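Long-range contacts in fibronectin-binding protein (Streptococcus pyogenes, PDB 5A0L), which is a streptococcal surface adhesin whose N-terminal domain, of the kind that carries an internal thioester, mediates covalent binding to the host: residues T6-K11 with K36-G41; Y17-Y22 with Y68-G73; A82-V87 with S135-L140. One frame throughout, in Å; residues are numbered along the deposited sequence.

Contact 1: T6-K11 with K36-G41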
loop_
_atom_site.group_PDB
_atom_site.type_symbol
_atom_site.label_atom_id
_atom_site.label_comp_id
_atom_site.label_asym_id
_atom_site.label_seq_id
_atom_site.Cartn_x
_atom_site.Cartn_y
_atom_site.Cartn_z
ATOM N N THR A 6 -10.420 8.745 17.005
ATOM C CA THR A 6 -9.488 9.904 17.254
ATOM C C THR A 6 -8.324 9.920 16.264
ATOM O O THR A 6 -7.747 8.871 15.941
ATOM C CB THR A 6 -8.909 9.876 18.686
ATOM O OG1 THR A 6 -9.965 9.597 19.597
ATOM C CG2 THR A 6 -8.286 11.223 19.067
ATOM N N VAL A 7 -7.987 11.118 15.790
ATOM C CA VAL A 7 -6.840 11.304 14.883
ATOM C C VAL A 7 -5.780 12.196 15.539
ATOM O O VAL A 7 -6.088 13.068 16.341
ATOM C CB VAL A 7 -7.220 11.843 13.479
ATOM C CG1 VAL A 7 -8.095 10.840 12.743
ATOM C CG2 VAL A 7 -7.853 13.212 13.541
ATOM N N PRO A 8 -4.524 12.003 15.155
ATOM C CA PRO A 8 -3.461 12.851 15.665
ATOM C C PRO A 8 -3.484 14.242 15.023
ATOM O O PRO A 8 -4.043 14.455 13.947
ATOM C CB PRO A 8 -2.200 12.091 15.256
ATOM C CG PRO A 8 -2.613 11.334 14.012
ATOM C CD PRO A 8 -4.021 10.912 14.303
ATOM N N ASN A 9 -2.862 15.199 15.681
ATOM C CA ASN A 9 -2.695 16.540 15.136
ATOM C C ASN A 9 -1.261 17.011 15.379
ATOM O O ASN A 9 -0.913 17.515 16.452
ATOM C CB ASN A 9 -3.708 17.522 15.727
ATOM C CG ASN A 9 -3.655 18.892 15.062
ATOM O OD1 ASN A 9 -2.810 19.156 14.206
ATOM N ND2 ASN A 9 -4.563 19.761 15.448
ATOM N N PHE A 10 -0.418 16.842 14.363
ATOM C CA PHE A 10 1.000 17.190 14.415
ATOM C C PHE A 10 1.280 18.207 13.324
ATOM O O PHE A 10 0.862 18.037 12.189
ATOM C CB PHE A 10 1.879 15.935 14.232
ATOM C CG PHE A 10 1.954 15.058 15.470
ATOM C CD1 PHE A 10 0.902 14.260 15.825
ATOM C CD2 PHE A 10 3.069 15.057 16.269
ATOM C CE1 PHE A 10 0.947 13.480 16.960
ATOM C CE2 PHE A 10 3.132 14.269 17.404
ATOM C CZ PHE A 10 2.057 13.490 17.755
ATOM N N LYS A 11 2.031 19.239 13.640
ATOM C CA LYS A 11 2.461 20.231 12.651
ATOM C C LYS A 11 3.927 19.993 12.274
ATOM O O LYS A 11 4.805 19.879 13.133
ATOM C CB LYS A 11 2.297 21.657 13.181
ATOM C CG LYS A 11 2.682 22.713 12.131
ATOM C CD LYS A 11 1.924 24.027 12.283
ATOM C CE LYS A 11 2.229 24.713 13.597
ATOM N NZ LYS A 11 3.594 25.307 13.606
ATOM N N LYS A 36 -1.338 5.303 7.842
ATOM C CA LYS A 36 -2.252 6.404 7.595
ATOM C C LYS A 36 -1.507 7.689 7.353
ATOM O O LYS A 36 -0.370 7.838 7.819
ATOM C CB LYS A 36 -3.209 6.638 8.789
ATOM C CG LYS A 36 -3.883 5.402 9.360
ATOM C CD LYS A 36 -4.956 4.793 8.469
ATOM C CE LYS A 36 -5.709 3.710 9.252
ATOM N NZ LYS A 36 -6.656 2.953 8.450
ATOM N N VAL A 37 -2.156 8.623 6.686
ATOM C CA VAL A 37 -1.703 9.996 6.603
ATOM C C VAL A 37 -2.841 10.940 6.991
ATOM O O VAL A 37 -4.023 10.684 6.716
ATOM C CB VAL A 37 -1.181 10.386 5.195
ATOM C CG1 VAL A 37 0.062 9.570 4.849
ATOM C CG2 VAL A 37 -2.234 10.218 4.117
ATOM N N ASN A 38 -2.480 12.064 7.601
ATOM C CA ASN A 38 -3.441 13.137 7.828
ATOM C C ASN A 38 -2.768 14.498 7.820
ATOM O O ASN A 38 -1.517 14.576 7.765
ATOM C CB ASN A 38 -4.374 12.886 9.053
ATOM C CG ASN A 38 -3.817 13.372 10.365
ATOM O OD1 ASN A 38 -2.603 13.405 10.579
ATOM N ND2 ASN A 38 -4.735 13.672 11.305
ATOM N N LEU A 39 -3.549 15.564 7.858
ATOM C CA LEU A 39 -3.047 16.903 7.673
ATOM C C LEU A 39 -3.582 17.759 8.824
ATOM O O LEU A 39 -4.760 18.097 8.878
ATOM C CB LEU A 39 -3.501 17.485 6.335
ATOM C CG LEU A 39 -3.016 18.886 6.016
ATOM C CD1 LEU A 39 -1.514 18.928 5.876
ATOM C CD2 LEU A 39 -3.674 19.389 4.738
ATOM N N LYS A 40 -2.697 18.094 9.764
ATOM C CA LYS A 40 -2.988 18.953 10.905
ATOM C C LYS A 40 -4.341 18.615 11.526
ATOM O O LYS A 40 -5.208 19.475 11.723
ATOM C CB LYS A 40 -2.877 20.414 10.498
ATOM C CG LYS A 40 -1.427 20.771 10.102
ATOM C CD LYS A 40 -1.236 22.228 9.753
ATOM C CE LYS A 40 -1.626 22.534 8.319
ATOM N NZ LYS A 40 -1.271 23.939 7.968
ATOM N N GLY A 41 -4.484 17.342 11.860
ATOM C CA GLY A 41 -5.661 16.909 12.608
ATOM C C GLY A 41 -6.912 16.597 11.801
ATOM O O GLY A 41 -7.971 16.352 12.371
HETATM O O HOH W 1 -1.711 15.737 11.799
HETATM O O HOH W 2 0.012 17.188 9.797
#
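N38 reaches out from strand 35-39 and takes hold of P8, fastening the N-terminal arm to a strand end of the closed antiparallel barrel. Its ND2 donates to P8 O at 2.8 Å along an almost straight line (175° at the hydrogen), with the acceptor lying in the N38 amide plane. With CG between the backbone N and the carbonyl carbon (chi1 88°), the amide comes off the strand toward the arm. ND2 also donates to S42 O, and water 1 lies 2.8 Å from N38 OD1. That water accepts from F10 N and G41 N, tying the arm to the turn that follows the strand. Water 2 makes a second bridge between the two segments, accepting from K40 N at 2.9 Å and lying 2.7 Å from F10 O.

N9 packs against the turn: its OD1 lies 3.1 Å from K40 C, at the peptide between K40 and G41. V7 lays CG2 on G41 O. Behind this layer, P8 touches Y20 and Y22 of strand 19-23, while the F10 ring meets that of Y20. At G41 the CA-H points at P8 O, with CA 3.2 Å from that oxygen and 158° at the hydrogen.

Contact 2: Y17-Y22 with Y68-G73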
loop_
_atom_site.group_PDB
_atom_site.type_symbol
_atom_site.label_atom_id
_atom_site.label_comp_id
_atom_site.label_asym_id
_atom_site.label_seq_id
_atom_site.Cartn_x
_atom_site.Cartn_y
_atom_site.Cartn_z
ATOM N N TYR A 17 6.333 19.940 3.638
ATOM C CA TYR A 17 6.073 18.532 3.958
ATOM C C TYR A 17 5.084 18.479 5.119
ATOM O O TYR A 17 5.455 18.098 6.228
ATOM C CB TYR A 17 7.359 17.746 4.275
ATOM C CG TYR A 17 8.340 17.621 3.108
ATOM C CD1 TYR A 17 8.988 18.725 2.550
ATOM C CD2 TYR A 17 8.543 16.431 2.504
ATOM C CE1 TYR A 17 9.842 18.581 1.466
ATOM C CE2 TYR A 17 9.392 16.290 1.429
ATOM C CZ TYR A 17 10.027 17.349 0.896
ATOM O OH TYR A 17 10.855 17.127 -0.208
ATOM N N PRO A 18 3.824 18.860 4.881
ATOM C CA PRO A 18 2.939 19.112 6.025
ATOM C C PRO A 18 2.123 17.897 6.509
ATOM O O PRO A 18 1.500 17.994 7.575
ATOM C CB PRO A 18 2.012 20.199 5.481
ATOM C CG PRO A 18 1.851 19.808 4.028
ATOM C CD PRO A 18 3.242 19.354 3.625
ATOM N N TRP A 19 2.084 16.809 5.730
ATOM C CA TRP A 19 1.270 15.643 6.098
ATOM C C TRP A 19 2.003 14.784 7.100
ATOM O O TRP A 19 3.191 14.501 6.933
ATOM C CB TRP A 19 0.960 14.815 4.827
ATOM C CG TRP A 19 -0.018 15.484 3.918
ATOM C CD1 TRP A 19 0.237 16.474 3.019
ATOM C CD2 TRP A 19 -1.440 15.251 3.844
ATOM N NE1 TRP A 19 -0.928 16.885 2.398
ATOM C CE2 TRP A 19 -1.966 16.135 2.886
ATOM C CE3 TRP A 19 -2.317 14.345 4.476
ATOM C CZ2 TRP A 19 -3.327 16.162 2.572
ATOM C CZ3 TRP A 19 -3.633 14.376 4.139
ATOM C CH2 TRP A 19 -4.131 15.292 3.236
ATOM N N TYR A 20 1.295 14.347 8.140
ATOM C CA TYR A 20 1.813 13.390 9.109
ATOM C C TYR A 20 1.478 11.972 8.622
ATOM O O TYR A 20 0.316 11.695 8.320
ATOM C CB TYR A 20 1.167 13.669 10.463
ATOM C CG TYR A 20 1.577 12.795 11.628
ATOM C CD1 TYR A 20 2.858 12.350 11.815
ATOM C CD2 TYR A 20 0.629 12.401 12.553
ATOM C CE1 TYR A 20 3.205 11.549 12.887
ATOM C CE2 TYR A 20 0.937 11.607 13.625
ATOM C CZ TYR A 20 2.211 11.148 13.806
ATOM O OH TYR A 20 2.545 10.351 14.876
ATOM N N GLY A 21 2.497 11.113 8.534
ATOM C CA GLY A 21 2.342 9.735 8.195
ATOM C C GLY A 21 2.740 8.871 9.357
ATOM O O GLY A 21 3.798 9.108 9.960
ATOM N N TYR A 22 1.965 7.835 9.643
ATOM C CA TYR A 22 2.131 7.101 10.873
ATOM C C TYR A 22 1.592 5.690 10.761
ATOM O O TYR A 22 0.702 5.399 9.937
ATOM C CB TYR A 22 1.412 7.800 12.071
ATOM C CG TYR A 22 0.009 8.277 11.764
ATOM C CD1 TYR A 22 -0.214 9.488 11.129
ATOM C CD2 TYR A 22 -1.123 7.523 12.140
ATOM C CE1 TYR A 22 -1.491 9.965 10.863
ATOM C CE2 TYR A 22 -2.403 8.014 11.892
ATOM C CZ TYR A 22 -2.578 9.228 11.259
ATOM O OH TYR A 22 -3.831 9.754 10.975
ATOM N N TYR A 68 5.498 14.395 5.321
ATOM C CA TYR A 68 5.406 14.065 3.930
ATOM C C TYR A 68 4.839 15.214 3.107
ATOM O O TYR A 68 3.977 15.975 3.557
ATOM C CB TYR A 68 4.451 12.855 3.799
ATOM C CG TYR A 68 5.014 11.575 4.283
ATOM C CD1 TYR A 68 5.711 10.743 3.408
ATOM C CD2 TYR A 68 4.847 11.146 5.617
ATOM C CE1 TYR A 68 6.284 9.592 3.803
ATOM C CE2 TYR A 68 5.456 9.969 6.038
ATOM C CZ TYR A 68 6.186 9.184 5.105
ATOM O OH TYR A 68 6.741 7.969 5.483
ATOM N N LYS A 69 5.295 15.249 1.843
ATOM C CA LYS A 69 4.729 16.109 0.808
ATOM C C LYS A 69 3.823 15.278 -0.107
ATOM O O LYS A 69 4.248 14.215 -0.561
ATOM C CB LYS A 69 5.885 16.736 -0.008
ATOM C CG LYS A 69 5.454 17.520 -1.225
ATOM C CD LYS A 69 6.670 18.026 -2.000
ATOM C CE LYS A 69 7.170 19.324 -1.529
ATOM N NZ LYS A 69 8.020 19.779 -2.663
ATOM N N LYS A 70 2.616 15.801 -0.367
ATOM C CA LYS A 70 1.646 15.061 -1.199
ATOM C C LYS A 70 1.814 15.445 -2.674
ATOM O O LYS A 70 1.789 16.627 -3.003
ATOM C CB LYS A 70 0.250 15.368 -0.714
ATOM C CG LYS A 70 -0.832 14.550 -1.419
ATOM C CD LYS A 70 -2.206 14.746 -0.850
ATOM C CE LYS A 70 -2.829 16.067 -1.175
ATOM N NZ LYS A 70 -3.373 16.090 -2.557
ATOM N N ILE A 71 1.908 14.414 -3.517
ATOM C CA ILE A 71 2.135 14.527 -4.984
ATOM C C ILE A 71 1.042 13.720 -5.678
ATOM O O ILE A 71 0.620 12.678 -5.186
ATOM C CB ILE A 71 3.547 13.948 -5.353
ATOM C CG1 ILE A 71 4.602 14.798 -4.596
ATOM C CG2 ILE A 71 3.889 13.954 -6.849
ATOM C CD1 ILE A 71 5.994 14.271 -4.676
ATOM N N ASP A 72 0.580 14.200 -6.829
ATOM C CA ASP A 72 -0.402 13.396 -7.577
ATOM C C ASP A 72 0.277 12.156 -8.167
ATOM O O ASP A 72 1.396 12.222 -8.696
ATOM C CB ASP A 72 -1.087 14.220 -8.677
ATOM C CG ASP A 72 -2.348 15.010 -8.166
ATOM O OD1 ASP A 72 -2.718 15.031 -6.954
ATOM O OD2 ASP A 72 -2.995 15.619 -9.020
ATOM N N GLY A 73 -0.366 11.006 -8.033
ATOM C CA GLY A 73 0.128 9.816 -8.660
ATOM C C GLY A 73 0.018 9.886 -10.171
ATOM O O GLY A 73 -0.926 10.473 -10.700
#
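W19 and Y68 join strands 19-23 and 66-72 as an antiparallel hydrogen-bonded pair. W19 N donates to Y68 O at 3.0 Å, with 154° at the hydrogen. The return bond, Y68 N to W19 O, is weak: it is 2.8 Å long but bent. The two short strand segments cross at 106°, and W19 with Y68 is the one bridge between them.

Around this pair the rings of Y68, W19 and Y17 make the packing. The Y68 ring has W19 O at its edge, in its plane, and its CD2 and CE2 run past G21, with CE2 3.8 Å from G21 CA; farther out, its hydroxyl is bonded to Q201 O. The indole of W19 in turn meets Y68 O edge-on. Over one face of that indole lies K70 CD, 3.6 Å above the plane and offset toward the rim. A bend at chi3 puts K70 CE 3.8 Å from W19 CZ2, while NZ goes on to V209 O near the C-terminus. F193 meets W19 edge-to-face.

Y17, before the strand, packs against K69 instead. K69 CB sits over one face of the ring in a CH-pi contact, 3.9 Å from the ring centroid and 22° off the normal, and Y17 OH is hydrogen-bonded to K194 NZ. Strand 66-72 also pairs with strand 191-195 and strand 19-23 with strand 35-39. Strands 19-23 and 66-72 stand at the two ends of the six-strand order, so the W19-Y68 pairing is where the antiparallel sheet closes into a barrel.

Contact 3: A82-V87 with S135-L140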
loop_
_atom_site.group_PDB
_atom_site.type_symbol
_atom_site.label_atom_id
_atom_site.label_comp_id
_atom_site.label_asym_id
_atom_site.label_seq_id
_atom_site.Cartn_x
_atom_site.Cartn_y
_atom_site.Cartn_z
ATOM N N ALA A 82 9.719 5.165 -6.761
ATOM C CA ALA A 82 9.998 3.753 -6.534
ATOM C C ALA A 82 11.505 3.450 -6.679
ATOM O O ALA A 82 12.187 4.096 -7.476
ATOM C CB ALA A 82 9.239 2.892 -7.505
ATOM N N ALA A 83 11.968 2.400 -6.005
ATOM C CA ALA A 83 13.378 2.007 -6.071
ATOM C C ALA A 83 13.701 1.083 -7.236
ATOM O O ALA A 83 14.785 1.181 -7.789
ATOM C CB ALA A 83 13.831 1.354 -4.773
ATOM N N ASN A 84 12.789 0.186 -7.588
ATOM C CA ASN A 84 13.034 -0.797 -8.631
ATOM C C ASN A 84 11.697 -1.210 -9.260
ATOM O O ASN A 84 11.272 -2.358 -9.120
ATOM C CB ASN A 84 13.781 -2.005 -8.068
ATOM C CG ASN A 84 14.257 -2.961 -9.156
ATOM O OD1 ASN A 84 14.372 -2.589 -10.325
ATOM N ND2 ASN A 84 14.506 -4.189 -8.780
ATOM N N PRO A 85 11.058 -0.255 -9.934
ATOM C CA PRO A 85 9.709 -0.511 -10.414
ATOM C C PRO A 85 9.695 -1.549 -11.524
ATOM O O PRO A 85 10.664 -1.646 -12.326
ATOM C CB PRO A 85 9.243 0.851 -10.906
ATOM C CG PRO A 85 10.507 1.610 -11.223
ATOM C CD PRO A 85 11.501 1.129 -10.198
ATOM N N ARG A 86 8.611 -2.294 -11.615
ATOM C CA ARG A 86 8.438 -3.332 -12.616
ATOM C C ARG A 86 7.831 -2.697 -13.840
ATOM O O ARG A 86 6.617 -2.512 -13.928
ATOM C CB ARG A 86 7.560 -4.431 -12.040
ATOM C CG ARG A 86 7.427 -5.662 -12.942
ATOM C CD ARG A 86 6.504 -6.713 -12.360
ATOM N NE ARG A 86 7.039 -7.288 -11.139
ATOM C CZ ARG A 86 7.898 -8.292 -11.072
ATOM N NH1 ARG A 86 8.409 -8.832 -12.186
ATOM N NH2 ARG A 86 8.298 -8.727 -9.883
ATOM N N VAL A 87 8.692 -2.346 -14.787
ATOM C CA VAL A 87 8.288 -1.682 -16.002
ATOM C C VAL A 87 8.624 -2.559 -17.206
ATOM O O VAL A 87 9.776 -2.971 -17.383
ATOM C CB VAL A 87 9.003 -0.351 -16.112
ATOM C CG1 VAL A 87 8.675 0.389 -17.410
ATOM C CG2 VAL A 87 8.717 0.528 -14.924
ATOM N N SER A 135 6.424 -1.904 -7.204
ATOM C CA SER A 135 7.323 -0.813 -6.812
ATOM C C SER A 135 8.784 -1.264 -6.711
ATOM O O SER A 135 9.700 -0.439 -6.947
ATOM C CB SER A 135 6.908 -0.200 -5.458
ATOM O OG SER A 135 6.996 -1.123 -4.392
ATOM N N ASP A 136 8.992 -2.504 -6.295
ATOM C CA ASP A 136 10.312 -3.051 -6.002
ATOM C C ASP A 136 10.632 -4.317 -6.782
ATOM O O ASP A 136 11.651 -4.949 -6.545
ATOM C CB ASP A 136 10.461 -3.258 -4.474
ATOM C CG ASP A 136 10.562 -1.946 -3.744
ATOM O OD1 ASP A 136 11.701 -1.400 -3.690
ATOM O OD2 ASP A 136 9.545 -1.407 -3.263
ATOM N N SER A 137 9.748 -4.661 -7.730
ATOM C CA SER A 137 9.941 -5.884 -8.504
ATOM C C SER A 137 10.144 -7.082 -7.584
ATOM O O SER A 137 10.897 -7.987 -7.880
ATOM C CB SER A 137 11.059 -5.738 -9.540
ATOM O OG SER A 137 10.757 -4.685 -10.434
ATOM N N ALA A 138 9.371 -7.127 -6.493
ATOM C CA ALA A 138 9.428 -8.285 -5.600
ATOM C C ALA A 138 8.938 -9.506 -6.388
ATOM O O ALA A 138 7.892 -9.431 -7.010
ATOM C CB ALA A 138 8.533 -8.079 -4.377
ATOM N N PRO A 139 9.674 -10.616 -6.361
ATOM C CA PRO A 139 9.328 -11.723 -7.297
ATOM C C PRO A 139 7.983 -12.462 -7.154
ATOM O O PRO A 139 7.272 -12.811 -8.149
ATOM C CB PRO A 139 10.516 -12.682 -7.114
ATOM C CG PRO A 139 11.625 -11.849 -6.638
ATOM C CD PRO A 139 11.057 -10.696 -5.870
ATOM N N LEU A 140 7.641 -12.718 -5.928
ATOM C CA LEU A 140 6.388 -13.486 -5.624
ATOM C C LEU A 140 6.209 -14.817 -6.430
ATOM O O LEU A 140 5.153 -15.072 -7.020
ATOM C CB LEU A 140 5.099 -12.618 -5.744
ATOM C CG LEU A 140 5.091 -11.400 -4.812
ATOM C CD1 LEU A 140 3.820 -10.594 -5.034
ATOM C CD2 LEU A 140 5.202 -11.828 -3.351
HETATM O O HOH W 3 10.223 1.232 -4.188
HETATM O O HOH W 4 14.621 -4.914 -6.120
#
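S137 OG donates to N84 O at 2.7 Å between the two segments, approaching 33° out of the carbonyl plane; its first torsion turns OG beside its own backbone N, anti to the carbonyl carbon (chi1 -59°). N84 N donates in turn to S135 O at 3.2 Å, in the plane of that carbonyl. S135 is the last residue of helix 120-135, and this N-H gives its carbonyl a partner where the helix supplies none.

Water extends the polar seam. Water 4 accepts from N84 ND2 and donates to D136 O at 3.0 Å, bridging side chain to backbone; water 3 accepts from A83 N close to S135 O. At the end of helix 120-135, S135 OG donates to D136 OD2 at 2.8 Å, on the anti side and out of the carboxylate plane. The same oxygen receives L52 N.

R86 supplies the charged contact. Its chain bends at chi3, and the guanidinium lies with one face over S137 CB, while NH2 makes a weak bond to A138 O at 3.0 Å. The main polar partner is Y133 O, met by NE, with the Y133 ring adding a cation-pi contact. A positive group beside the carbonyl end of a helix is probably favourable there.

The alanine methyls meet oxygens: A82 CB lies 3.4 Å from S135 O, and A83 CB approaches D136 OD1.

Residues 82-87, between helices 75-81 and 92-105, thus pack against the C-terminal end of helix 120-135. V87 continues onto L92 and L95 of helix 92-105, and L140 packs on L168 and I172 of helix 158-172.

Contacts 1 and 2 are neighbours in the barrel, with centres 11 Å apart. Their segments alternate along the chain, and they meet where strands 35-39 and 19-23 pair, through N38 O with Y20 N and K36 N with Y22 O. One fastens the N-terminal arm to this sheet; the other closes it. Contact 3 comes later in the chain, among the helices, its centre 22 Å from that of contact 2 and 30 Å from that of contact 1, on the far side of the chain's centre from contact 1. It touches neither. Contacts 1 and 2 thus belong to the barrel and contact 3 to the helical part of the thioester domain.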